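Local coordinates for immunity protein 52 domain-containing protein (Burkholderia pseudomallei K96243, PDB 4RHO), which is of uncharacterised function but, as a member of the Imm52 family, probably acts as an immunity protein that protects its bacterium from a toxin, at residues Gly185-Thr197 with Gln216-Phe229. Residues are numbered along the deposited sequence; the frame is centred on the assembly and turned at random.
Sequences GVGWMLYLPKVIT and QTGTIIVSVTDAPF
Trp-188 lays one indole face against the backbone and CB of Phe-229, whose CB is 3.4 Å from Trp-188 CG. This overlap ends an antiparallel strand pair, 189-192 with 216-222, inside the helix-flanked sheet of this Imm52-family protein. The pair runs between strands 166-171 and 206-212, with a classic beta bulge at Trp-188 and Met-189 opposite Ala-169. CG of Trp-188 lies anti to N (chi1 -164°), swinging the indole over the 224-229 loop, where NE1 donates to Val-224 O at 2.9 Å in a bent bond tilted from the ring plane; a broad ring with one N-H both covers and binds the loop. The Phe-229 ring slides past the indole and spreads a face over the Gly-187/Trp-188 peptide. Gly-187 accepts a positive phi (49°) rare outside glycine, and its O receives Ser-223 OG at 2.6 Å, in the carbonyl plane.

Leu-190 and Ile-221 exchange both backbone hydrogen bonds, as do Leu-192 and Thr-219. Met-189, a selenomethionine, extends so that SE meets CG2 of Ile-220 at 3.8 Å and CE reaches Val-222; Met-189, Tyr-191 and Ile-220 pack against helix 148-162. On the opposite face Ile-221, which touches helix 234-249, puts CD1 3.6 Å from CD1 of Ile-196 in the loop after 189-192. CE1 of Tyr-191 lies 3.6 Å from CA of Gly-218, where a CB would hit that ring and Leu-192 O, hence glycine; the buried Tyr-191 OH has no polar partner. At the far end Val-195 packs on the Gln-216 amide, a water joins Gln-216 NE2 to Ile-196 O, and Thr-219 OG1 donates to a lone pair of Lys-194 O at 2.9 Å.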
loop_
_atom_site.group_PDB
_atom_site.type_symbol
_atom_site.label_atom_id
_atom_site.label_comp_id
_atom_site.label_asym_id
_atom_site.label_seq_id
_atom_site.Cartn_x
_atom_site.Cartn_y
_atom_site.Cartn_z
ATOM N N GLY A 185 -8.724 -7.280 -6.675
ATOM C CA GLY A 185 -9.991 -7.079 -5.992
ATOM C C GLY A 185 -10.322 -5.615 -5.806
ATOM O O GLY A 185 -9.421 -4.772 -5.735
ATOM N N VAL A 186 -11.617 -5.288 -5.768
ATOM C CA VAL A 186 -12.062 -3.911 -5.566
ATOM C C VAL A 186 -11.959 -3.546 -4.077
ATOM O O VAL A 186 -11.430 -2.485 -3.743
ATOM C CB VAL A 186 -13.502 -3.686 -6.112
ATOM C CG1 VAL A 186 -14.112 -2.408 -5.552
ATOM C CG2 VAL A 186 -13.506 -3.664 -7.629
ATOM N N GLY A 187 -12.378 -4.473 -3.200
ATOM C CA GLY A 187 -12.375 -4.248 -1.755
ATOM C C GLY A 187 -13.019 -2.934 -1.384
ATOM O O GLY A 187 -14.093 -2.602 -1.899
ATOM N N TRP A 188 -12.322 -2.120 -0.571
ATOM C CA TRP A 188 -12.792 -0.764 -0.275
ATOM C C TRP A 188 -12.573 0.139 -1.490
ATOM O O TRP A 188 -13.512 0.795 -1.953
ATOM C CB TRP A 188 -12.063 -0.186 0.964
ATOM C CG TRP A 188 -12.741 1.028 1.567
ATOM C CD1 TRP A 188 -13.759 1.759 1.021
ATOM C CD2 TRP A 188 -12.467 1.613 2.847
ATOM N NE1 TRP A 188 -14.142 2.755 1.887
ATOM C CE2 TRP A 188 -13.364 2.691 3.015
ATOM C CE3 TRP A 188 -11.577 1.307 3.891
ATOM C CZ2 TRP A 188 -13.371 3.487 4.170
ATOM C CZ3 TRP A 188 -11.572 2.107 5.025
ATOM C CH2 TRP A 188 -12.458 3.182 5.154
HETATM N N MSE A 189 -11.332 0.132 -2.037
HETATM C CA MSE A 189 -10.938 0.970 -3.185
HETATM C C MSE A 189 -10.065 0.218 -4.150
HETATM O O MSE A 189 -9.182 -0.525 -3.722
HETATM C CB MSE A 189 -10.181 2.195 -2.712
HETATM C CG MSE A 189 -11.003 3.158 -2.026
HETATM SE SE MSE A 189 -9.954 4.621 -1.472
HETATM C CE MSE A 189 -11.336 5.633 -0.693
ATOM N N LEU A 190 -10.146 0.578 -5.434
ATOM C CA LEU A 190 -9.252 0.031 -6.447
ATOM C C LEU A 190 -8.826 1.116 -7.423
ATOM O O LEU A 190 -9.676 1.716 -8.087
ATOM C CB LEU A 190 -9.931 -1.128 -7.204
ATOM C CG LEU A 190 -9.134 -1.712 -8.380
ATOM C CD1 LEU A 190 -7.919 -2.476 -7.890
ATOM C CD2 LEU A 190 -10.004 -2.601 -9.232
ATOM N N TYR A 191 -7.506 1.363 -7.530
ATOM C CA TYR A 191 -6.979 2.310 -8.505
ATOM C C TYR A 191 -6.528 1.588 -9.765
ATOM O O TYR A 191 -5.813 0.587 -9.686
ATOM C CB TYR A 191 -5.807 3.129 -7.915
ATOM C CG TYR A 191 -5.046 3.925 -8.963
ATOM C CD1 TYR A 191 -5.526 5.151 -9.422
ATOM C CD2 TYR A 191 -3.882 3.420 -9.544
ATOM C CE1 TYR A 191 -4.853 5.868 -10.414
ATOM C CE2 TYR A 191 -3.195 4.132 -10.533
ATOM C CZ TYR A 191 -3.687 5.354 -10.968
ATOM O OH TYR A 191 -3.017 6.056 -11.944
ATOM N N LEU A 192 -6.921 2.110 -10.924
ATOM C CA LEU A 192 -6.457 1.614 -12.214
ATOM C C LEU A 192 -6.019 2.786 -13.087
ATOM O O LEU A 192 -6.654 3.835 -13.066
ATOM C CB LEU A 192 -7.564 0.791 -12.918
ATOM C CG LEU A 192 -7.941 -0.537 -12.245
ATOM C CD1 LEU A 192 -9.176 -1.119 -12.864
ATOM C CD2 LEU A 192 -6.785 -1.540 -12.313
ATOM N N PRO A 193 -4.880 2.665 -13.806
ATOM C CA PRO A 193 -4.389 3.820 -14.593
ATOM C C PRO A 193 -5.200 4.026 -15.883
ATOM O O PRO A 193 -4.631 4.173 -16.963
ATOM C CB PRO A 193 -2.933 3.455 -14.885
ATOM C CG PRO A 193 -2.909 1.974 -14.881
ATOM C CD PRO A 193 -3.971 1.507 -13.907
ATOM N N LYS A 194 -6.529 4.062 -15.756
ATOM C CA LYS A 194 -7.435 4.294 -16.875
ATOM C C LYS A 194 -8.534 5.244 -16.464
ATOM O O LYS A 194 -8.843 5.351 -15.269
ATOM C CB LYS A 194 -8.039 2.954 -17.377
ATOM C CG LYS A 194 -7.062 2.117 -18.209
ATOM C CD LYS A 194 -7.645 0.748 -18.606
ATOM C CE LYS A 194 -7.664 -0.231 -17.447
ATOM N NZ LYS A 194 -7.983 -1.606 -17.891
ATOM N N VAL A 195 -9.117 5.963 -17.430
ATOM C CA VAL A 195 -10.246 6.841 -17.148
ATOM C C VAL A 195 -11.518 6.006 -17.109
ATOM O O VAL A 195 -11.941 5.476 -18.140
ATOM C CB VAL A 195 -10.348 8.008 -18.175
ATOM C CG1 VAL A 195 -11.573 8.890 -17.885
ATOM C CG2 VAL A 195 -9.064 8.845 -18.181
ATOM N N ILE A 196 -12.047 5.767 -15.901
ATOM C CA ILE A 196 -13.235 4.942 -15.717
ATOM C C ILE A 196 -14.430 5.835 -15.366
ATOM O O ILE A 196 -14.330 6.674 -14.467
ATOM C CB ILE A 196 -12.979 3.852 -14.640
ATOM C CG1 ILE A 196 -11.861 2.880 -15.107
ATOM C CG2 ILE A 196 -14.275 3.094 -14.300
ATOM C CD1 ILE A 196 -11.431 1.881 -14.081
ATOM N N THR A 197 -15.542 5.700 -16.125
ATOM C CA THR A 197 -16.677 6.613 -16.004
ATOM C C THR A 197 -17.864 5.969 -15.273
ATOM O O THR A 197 -17.896 4.752 -15.061
ATOM C CB THR A 197 -17.120 7.108 -17.401
ATOM O OG1 THR A 197 -17.570 5.990 -18.171
ATOM C CG2 THR A 197 -15.998 7.854 -18.147
ATOM N N GLN A 216 -5.944 13.240 -16.685
ATOM C CA GLN A 216 -6.364 12.205 -15.754
ATOM C C GLN A 216 -5.535 10.952 -15.971
ATOM O O GLN A 216 -5.559 10.375 -17.062
ATOM C CB GLN A 216 -7.864 11.902 -15.904
ATOM C CG GLN A 216 -8.362 10.842 -14.915
ATOM C CD GLN A 216 -9.849 10.609 -15.005
ATOM O OE1 GLN A 216 -10.601 11.422 -15.544
ATOM N NE2 GLN A 216 -10.314 9.539 -14.384
ATOM N N THR A 217 -4.720 10.595 -14.984
ATOM C CA THR A 217 -3.840 9.434 -15.075
ATOM C C THR A 217 -4.640 8.130 -14.833
ATOM O O THR A 217 -4.416 7.130 -15.519
ATOM C CB THR A 217 -2.684 9.575 -14.075
ATOM O OG1 THR A 217 -2.043 10.827 -14.289
ATOM C CG2 THR A 217 -1.668 8.443 -14.193
ATOM N N GLY A 218 -5.544 8.161 -13.859
ATOM C CA GLY A 218 -6.347 6.998 -13.510
ATOM C C GLY A 218 -7.585 7.325 -12.713
ATOM O O GLY A 218 -8.002 8.484 -12.646
ATOM N N THR A 219 -8.212 6.306 -12.148
ATOM C CA THR A 219 -9.432 6.485 -11.370
ATOM C C THR A 219 -9.410 5.581 -10.157
ATOM O O THR A 219 -9.055 4.406 -10.273
ATOM C CB THR A 219 -10.690 6.195 -12.258
ATOM O OG1 THR A 219 -10.567 6.881 -13.502
ATOM C CG2 THR A 219 -12.000 6.593 -11.572
ATOM N N ILE A 220 -9.808 6.109 -8.988
ATOM C CA ILE A 220 -10.019 5.281 -7.801
ATOM C C ILE A 220 -11.486 4.868 -7.743
ATOM O O ILE A 220 -12.375 5.729 -7.778
ATOM C CB ILE A 220 -9.584 6.019 -6.499
ATOM C CG1 ILE A 220 -8.101 6.419 -6.554
ATOM C CG2 ILE A 220 -9.885 5.153 -5.251
ATOM C CD1 ILE A 220 -7.673 7.378 -5.443
ATOM N N ILE A 221 -11.746 3.566 -7.735
ATOM C CA ILE A 221 -13.099 3.046 -7.671
ATOM C C ILE A 221 -13.447 2.719 -6.219
ATOM O O ILE A 221 -12.730 1.954 -5.574
ATOM C CB ILE A 221 -13.252 1.808 -8.591
ATOM C CG1 ILE A 221 -12.630 2.074 -9.990
ATOM C CG2 ILE A 221 -14.729 1.391 -8.702
ATOM C CD1 ILE A 221 -12.300 0.822 -10.766
ATOM N N VAL A 222 -14.507 3.355 -5.678
ATOM C CA VAL A 222 -14.878 3.167 -4.274
ATOM C C VAL A 222 -16.209 2.386 -4.173
ATOM O O VAL A 222 -17.193 2.738 -4.835
ATOM C CB VAL A 222 -14.957 4.523 -3.517
ATOM C CG1 VAL A 222 -15.184 4.303 -2.026
ATOM C CG2 VAL A 222 -13.697 5.354 -3.752
ATOM N N SER A 223 -16.224 1.320 -3.357
ATOM C CA SER A 223 -17.408 0.480 -3.189
ATOM C C SER A 223 -18.294 0.987 -2.054
ATOM O O SER A 223 -19.509 0.842 -2.118
ATOM C CB SER A 223 -16.999 -0.968 -2.917
ATOM O OG SER A 223 -16.244 -1.066 -1.719
ATOM N N VAL A 224 -17.673 1.480 -0.961
ATOM C CA VAL A 224 -18.409 1.917 0.233
ATOM C C VAL A 224 -17.929 3.318 0.655
ATOM O O VAL A 224 -16.730 3.546 0.776
ATOM C CB VAL A 224 -18.256 0.886 1.399
ATOM C CG1 VAL A 224 -18.955 1.375 2.656
ATOM C CG2 VAL A 224 -18.783 -0.489 0.988
ATOM N N THR A 225 -18.874 4.259 0.845
ATOM C CA THR A 225 -18.540 5.639 1.228
ATOM C C THR A 225 -19.274 6.056 2.521
ATOM O O THR A 225 -18.977 7.115 3.076
ATOM C CB THR A 225 -18.883 6.611 0.081
ATOM O OG1 THR A 225 -20.246 6.411 -0.309
ATOM C CG2 THR A 225 -17.972 6.443 -1.121
ATOM N N ASP A 226 -20.258 5.242 2.978
ATOM C CA ASP A 226 -21.086 5.604 4.139
ATOM C C ASP A 226 -20.438 5.154 5.462
ATOM O O ASP A 226 -20.784 5.677 6.526
ATOM C CB ASP A 226 -22.502 5.004 4.012
ATOM C CG ASP A 226 -22.543 3.482 4.058
ATOM O OD1 ASP A 226 -21.843 2.847 3.246
ATOM O OD2 ASP A 226 -23.364 2.936 4.825
ATOM N N ALA A 227 -19.531 4.167 5.397
ATOM C CA ALA A 227 -18.883 3.625 6.592
ATOM C C ALA A 227 -17.549 2.957 6.230
ATOM O O ALA A 227 -17.291 2.696 5.056
ATOM C CB ALA A 227 -19.810 2.613 7.277
ATOM N N PRO A 228 -16.674 2.656 7.228
ATOM C CA PRO A 228 -15.441 1.919 6.907
ATOM C C PRO A 228 -15.755 0.526 6.358
ATOM O O PRO A 228 -16.667 -0.141 6.857
ATOM C CB PRO A 228 -14.711 1.847 8.254
ATOM C CG PRO A 228 -15.781 1.972 9.269
ATOM C CD PRO A 228 -16.809 2.885 8.681
ATOM N N PHE A 229 -15.059 0.117 5.281
ATOM C CA PHE A 229 -15.307 -1.179 4.652
ATOM C C PHE A 229 -15.020 -2.315 5.625
ATOM O O PHE A 229 -13.938 -2.364 6.222
ATOM C CB PHE A 229 -14.458 -1.342 3.383
ATOM C CG PHE A 229 -14.832 -2.538 2.535
ATOM C CD1 PHE A 229 -14.315 -3.801 2.815
ATOM C CD2 PHE A 229 -15.669 -2.396 1.436
ATOM C CE1 PHE A 229 -14.673 -4.909 2.040
ATOM C CE2 PHE A 229 -16.001 -3.500 0.641
ATOM C CZ PHE A 229 -15.509 -4.751 0.955
HETATM O O HOH W 1 -13.262 9.192 -14.031
#